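Local coordinates for protein molybdopterin synthase catalytic subunit (Homo sapiens, PDB 5MPO) that forms the catalytic subunit of molybdopterin synthase, which transfers two sulfur atoms from thiocarboxylated MOCS2A to precursor Z, generating the dithiolene of molybdopterin, at residues D20-T25 against N76-I81; V31-Q36 against A95-L100. One frame throughout, in Å; residues are numbered along the deposited sequence.

Contact 1. Residues D20-T25 against N76-I81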
# COMPACT_ATOMS: atom_id res chain seq x y z
N ASP C 20 17.88 -0.44 -2.83
CA ASP C 20 17.14 0.79 -2.92
C ASP C 20 17.14 1.11 -4.43
O ASP C 20 18.15 1.50 -4.94
CB ASP C 20 17.86 1.91 -2.17
CG ASP C 20 17.78 1.78 -0.64
OD1 ASP C 20 16.81 1.24 -0.08
OD2 ASP C 20 18.68 2.26 0.05
N VAL C 21 16.04 0.95 -5.14
CA VAL C 21 15.96 1.16 -6.59
C VAL C 21 15.18 2.46 -6.81
O VAL C 21 13.99 2.55 -6.49
CB VAL C 21 15.21 0.01 -7.26
CG1 VAL C 21 15.14 0.18 -8.77
CG2 VAL C 21 15.84 -1.33 -6.88
N ILE C 22 15.86 3.45 -7.36
CA ILE C 22 15.35 4.79 -7.49
C ILE C 22 15.48 5.22 -8.93
O ILE C 22 16.58 5.22 -9.49
CB ILE C 22 16.16 5.76 -6.63
CG1 ILE C 22 16.12 5.29 -5.18
CG2 ILE C 22 15.57 7.18 -6.75
CD1 ILE C 22 16.98 6.05 -4.24
N ASN C 23 14.37 5.66 -9.51
CA ASN C 23 14.35 6.04 -10.86
C ASN C 23 13.39 7.16 -11.15
O ASN C 23 12.18 7.06 -10.88
CB ASN C 23 13.95 4.84 -11.70
CG ASN C 23 14.15 5.09 -13.17
OD1 ASN C 23 14.73 6.07 -13.55
ND2 ASN C 23 13.67 4.20 -14.00
N PHE C 24 13.94 8.23 -11.73
CA PHE C 24 13.17 9.28 -12.37
C PHE C 24 13.20 9.12 -13.87
O PHE C 24 14.24 8.83 -14.44
CB PHE C 24 13.73 10.61 -11.94
CG PHE C 24 13.48 10.90 -10.51
CD1 PHE C 24 14.25 10.32 -9.53
CD2 PHE C 24 12.42 11.72 -10.13
CE1 PHE C 24 14.03 10.59 -8.19
CE2 PHE C 24 12.18 12.01 -8.80
CZ PHE C 24 12.97 11.43 -7.82
N THR C 25 12.05 9.27 -14.54
CA THR C 25 11.96 8.81 -15.93
C THR C 25 10.76 9.40 -16.64
O THR C 25 9.77 9.74 -16.01
CB THR C 25 11.89 7.29 -15.96
OG1 THR C 25 11.75 6.85 -17.29
CG2 THR C 25 10.67 6.78 -15.19
N ASN C 76 19.00 12.21 -4.53
CA ASN C 76 19.68 12.13 -3.25
C ASN C 76 18.65 12.14 -2.11
O ASN C 76 18.84 11.41 -1.09
CB ASN C 76 20.69 13.25 -3.07
CG ASN C 76 21.69 12.96 -1.94
OD1 ASN C 76 22.31 11.89 -1.93
ND2 ASN C 76 21.84 13.90 -0.99
N GLU C 77 17.57 12.91 -2.29
CA GLU C 77 16.62 13.14 -1.20
C GLU C 77 15.80 11.88 -0.99
O GLU C 77 15.56 11.47 0.13
CB GLU C 77 15.71 14.35 -1.41
CG GLU C 77 16.33 15.70 -1.09
CD GLU C 77 16.79 15.94 0.32
OE1 GLU C 77 15.97 15.91 1.27
OE2 GLU C 77 17.98 16.28 0.49
N VAL C 78 15.48 11.22 -2.07
CA VAL C 78 14.91 9.89 -1.98
C VAL C 78 15.90 8.87 -1.35
O VAL C 78 15.47 8.07 -0.53
CB VAL C 78 14.41 9.41 -3.33
CG1 VAL C 78 13.90 7.97 -3.24
CG2 VAL C 78 13.30 10.34 -3.85
N ARG C 79 17.19 8.94 -1.65
CA ARG C 79 18.15 8.07 -0.97
C ARG C 79 18.12 8.31 0.52
O ARG C 79 18.33 7.39 1.29
CB ARG C 79 19.61 8.20 -1.51
CG ARG C 79 19.80 7.61 -2.92
CD ARG C 79 21.24 7.54 -3.47
NE ARG C 79 21.84 8.89 -3.57
CZ ARG C 79 21.97 9.65 -4.68
NH1 ARG C 79 21.59 9.22 -5.88
NH2 ARG C 79 22.50 10.87 -4.58
N LYS C 80 17.94 9.54 0.94
CA LYS C 80 17.84 9.81 2.34
C LYS C 80 16.56 9.19 2.94
O LYS C 80 16.57 8.62 4.04
CB LYS C 80 17.82 11.30 2.64
CG LYS C 80 19.19 11.92 2.66
CD LYS C 80 18.99 13.38 2.89
CE LYS C 80 20.18 14.15 2.36
NZ LYS C 80 19.78 15.59 2.34
N ILE C 81 15.46 9.32 2.22
CA ILE C 81 14.26 8.64 2.66
C ILE C 81 14.46 7.12 2.82
O ILE C 81 13.99 6.50 3.82
CB ILE C 81 13.12 8.99 1.72
CG1 ILE C 81 12.69 10.42 2.00
CG2 ILE C 81 11.96 7.98 1.83
CD1 ILE C 81 11.78 10.91 0.90
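On the helix that Ile22 packs against, Lys80 NZ is gripped by two acids: Glu77 OE2, one turn back, 2.7 Å away, with NZ on the syn side of the carboxylate but well out of its plane, and an acidic side chain from the chain of another protein. Arg79 is tied within the helix as well, its NH2 donating to Asn76 OD1 over 2.8 Å. The contact with strand 20-25 itself is apolar. Ile22 reaches across with CD1, which lies 3.8 Å from Val78 CG1 and 3.5 Å from Arg79 CG. Its CG1 stands anti to the carbonyl carbon (chi1 -57°), and the extended chi2 of 174° carries CD1 out to the helix. Ile22 and Val78 run past one another in opposite senses, whereas the aliphatic part of Arg79 crosses Ile22 nearly at a right angle. The other Val78 branch, CG2, meets the Phe24 ring at its edge, 4.1 Å from CZ. Replacing Ile22 by alanine would probably open a gap beside Val78 CG1 and deprive Arg79 CG of its apolar neighbour. Strand 20-25 runs nearly antiparallel to residues 76-81 of helix 73-88, at the edge of the mixed sheet within this chain, and Val78 also touches Val96 on the adjoining strand 91-99.

Contact 2. Residues V31-Q36 against A95-L100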
# COMPACT_ATOMS: atom_id res chain seq x y z
N VAL C 31 3.31 -0.99 -12.64
CA VAL C 31 3.16 -1.51 -11.29
C VAL C 31 3.79 -2.89 -11.24
O VAL C 31 4.46 -3.22 -10.27
CB VAL C 31 1.68 -1.61 -10.82
CG1 VAL C 31 1.61 -2.03 -9.37
CG2 VAL C 31 0.94 -0.29 -10.95
N ASP C 32 3.61 -3.68 -12.28
CA ASP C 32 4.15 -5.03 -12.30
C ASP C 32 5.65 -5.05 -12.32
O ASP C 32 6.26 -5.78 -11.55
CB ASP C 32 3.61 -5.82 -13.50
CG ASP C 32 3.63 -7.31 -13.25
OD1 ASP C 32 2.67 -7.83 -12.57
OD2 ASP C 32 4.65 -7.93 -13.71
N GLU C 33 6.24 -4.24 -13.19
CA GLU C 33 7.68 -4.03 -13.22
C GLU C 33 8.18 -3.72 -11.81
O GLU C 33 9.07 -4.43 -11.31
CB GLU C 33 8.02 -2.87 -14.16
CG GLU C 33 9.49 -2.41 -14.22
CD GLU C 33 9.72 -0.92 -14.60
OE1 GLU C 33 10.90 -0.66 -14.93
OE2 GLU C 33 8.81 0.01 -14.56
N VAL C 34 7.57 -2.71 -11.16
CA VAL C 34 8.13 -2.15 -9.91
C VAL C 34 7.92 -3.13 -8.76
O VAL C 34 8.77 -3.26 -7.90
CB VAL C 34 7.49 -0.81 -9.53
CG1 VAL C 34 7.93 -0.33 -8.14
CG2 VAL C 34 7.81 0.24 -10.54
N SER C 35 6.77 -3.80 -8.75
CA SER C 35 6.47 -4.75 -7.72
C SER C 35 7.48 -5.89 -7.83
O SER C 35 7.94 -6.36 -6.80
CB SER C 35 4.99 -5.20 -7.76
OG SER C 35 4.70 -5.78 -8.99
N GLN C 36 7.91 -6.26 -9.04
CA GLN C 36 8.94 -7.33 -9.23
C GLN C 36 10.32 -6.94 -8.73
O GLN C 36 11.11 -7.79 -8.36
CB GLN C 36 9.06 -7.78 -10.70
N ALA C 95 11.60 0.47 -3.75
CA ALA C 95 11.64 0.94 -5.09
C ALA C 95 10.85 2.23 -5.09
O ALA C 95 9.78 2.27 -4.49
CB ALA C 95 11.01 -0.04 -6.03
N VAL C 96 11.40 3.28 -5.70
CA VAL C 96 10.69 4.57 -5.88
C VAL C 96 10.85 5.06 -7.30
O VAL C 96 11.94 5.39 -7.72
CB VAL C 96 11.19 5.68 -4.97
CG1 VAL C 96 10.42 6.98 -5.28
CG2 VAL C 96 11.10 5.27 -3.49
N PHE C 97 9.73 5.09 -8.02
CA PHE C 97 9.73 5.41 -9.43
C PHE C 97 8.89 6.62 -9.60
O PHE C 97 7.71 6.60 -9.25
CB PHE C 97 9.18 4.26 -10.24
CG PHE C 97 10.21 3.24 -10.57
CD1 PHE C 97 10.82 2.52 -9.58
CD2 PHE C 97 10.59 3.01 -11.86
CE1 PHE C 97 11.80 1.58 -9.86
CE2 PHE C 97 11.57 2.07 -12.17
CZ PHE C 97 12.19 1.34 -11.16
N HIS C 98 9.48 7.70 -10.10
CA HIS C 98 8.70 8.91 -10.35
C HIS C 98 8.78 9.31 -11.81
O HIS C 98 9.84 9.34 -12.39
CB HIS C 98 9.15 10.03 -9.41
CG HIS C 98 8.12 11.10 -9.19
ND1 HIS C 98 7.48 11.76 -10.24
CD2 HIS C 98 7.65 11.67 -8.06
CE1 HIS C 98 6.68 12.69 -9.76
NE2 HIS C 98 6.75 12.65 -8.44
N ARG C 99 7.63 9.59 -12.41
CA ARG C 99 7.57 9.97 -13.81
C ARG C 99 7.67 11.46 -13.98
O ARG C 99 7.15 12.21 -13.16
CB ARG C 99 6.30 9.47 -14.45
CG ARG C 99 6.24 9.70 -15.94
CD ARG C 99 5.11 8.90 -16.49
NE ARG C 99 4.73 9.42 -17.78
CZ ARG C 99 3.63 9.10 -18.44
NH1 ARG C 99 2.76 8.22 -17.95
NH2 ARG C 99 3.38 9.67 -19.61
N LEU C 100 8.35 11.90 -15.03
CA LEU C 100 8.55 13.33 -15.22
C LEU C 100 7.97 13.80 -16.56
O LEU C 100 7.78 13.00 -17.44
CB LEU C 100 10.04 13.65 -15.10
CG LEU C 100 10.63 13.57 -13.70
CD1 LEU C 100 12.06 14.11 -13.65
CD2 LEU C 100 9.78 14.34 -12.69
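Helix 31-36 runs nearly antiparallel to strand 95-99, at 152°, and the backbones come nearest at Val34 and Ala95, whose CA atoms are 6.7 Å apart. Val34 carries most of the contact by dividing its two methyls between alternate strand residues. CG1, anti to the backbone N (chi1 172°), rests 3.7 Å from Ala95 CB. CG2 sits over one face of the Phe97 ring, 4.0 Å from its centroid and 17° off the normal, in a CH-pi contact displaced toward the CG side. At the exposed margin, the extended Glu33 chain brings its carboxylate to the ring, with OE1 3.9 Å from Phe97 CE2 and the two planes steeply inclined. Val96 between them points the other way, so Ala95 and Phe97 lie on the side of the strand that meets this helix. Val34 also covers Ile111 and Ala113 of strand 108-116, while Val31 and Asp32 meet their counterparts in the second subunit, placing the helix at the dimer interface. Such packing of a helix on one face of a mixed sheet belongs to the alpha/beta hammerhead fold of MoaE proteins.

From the N terminus the chain lays down strand 20-25 and, after a short connection, helix 31-38; much later helix 73-88 leads into strand 91-99. Contact 1 closes a loop of 50 residues between strand and helix, contact 2 one of 58 between helix and strand, and because their segments alternate the two loops cross instead of nesting. They meet in the sheet, where strands 20-25 and 91-99 run parallel: Val21 O lies 2.8 Å from Val96 N, and Thr25 O is equally close to Leu100 N, both probable hydrogen bonds. The two helices approach strand 91-99 from opposite faces of the sheet, helix 73-88 lying over its edge strand 20-25 and helix 31-38 over the strands further in, so together the contacts tie one helix to each face.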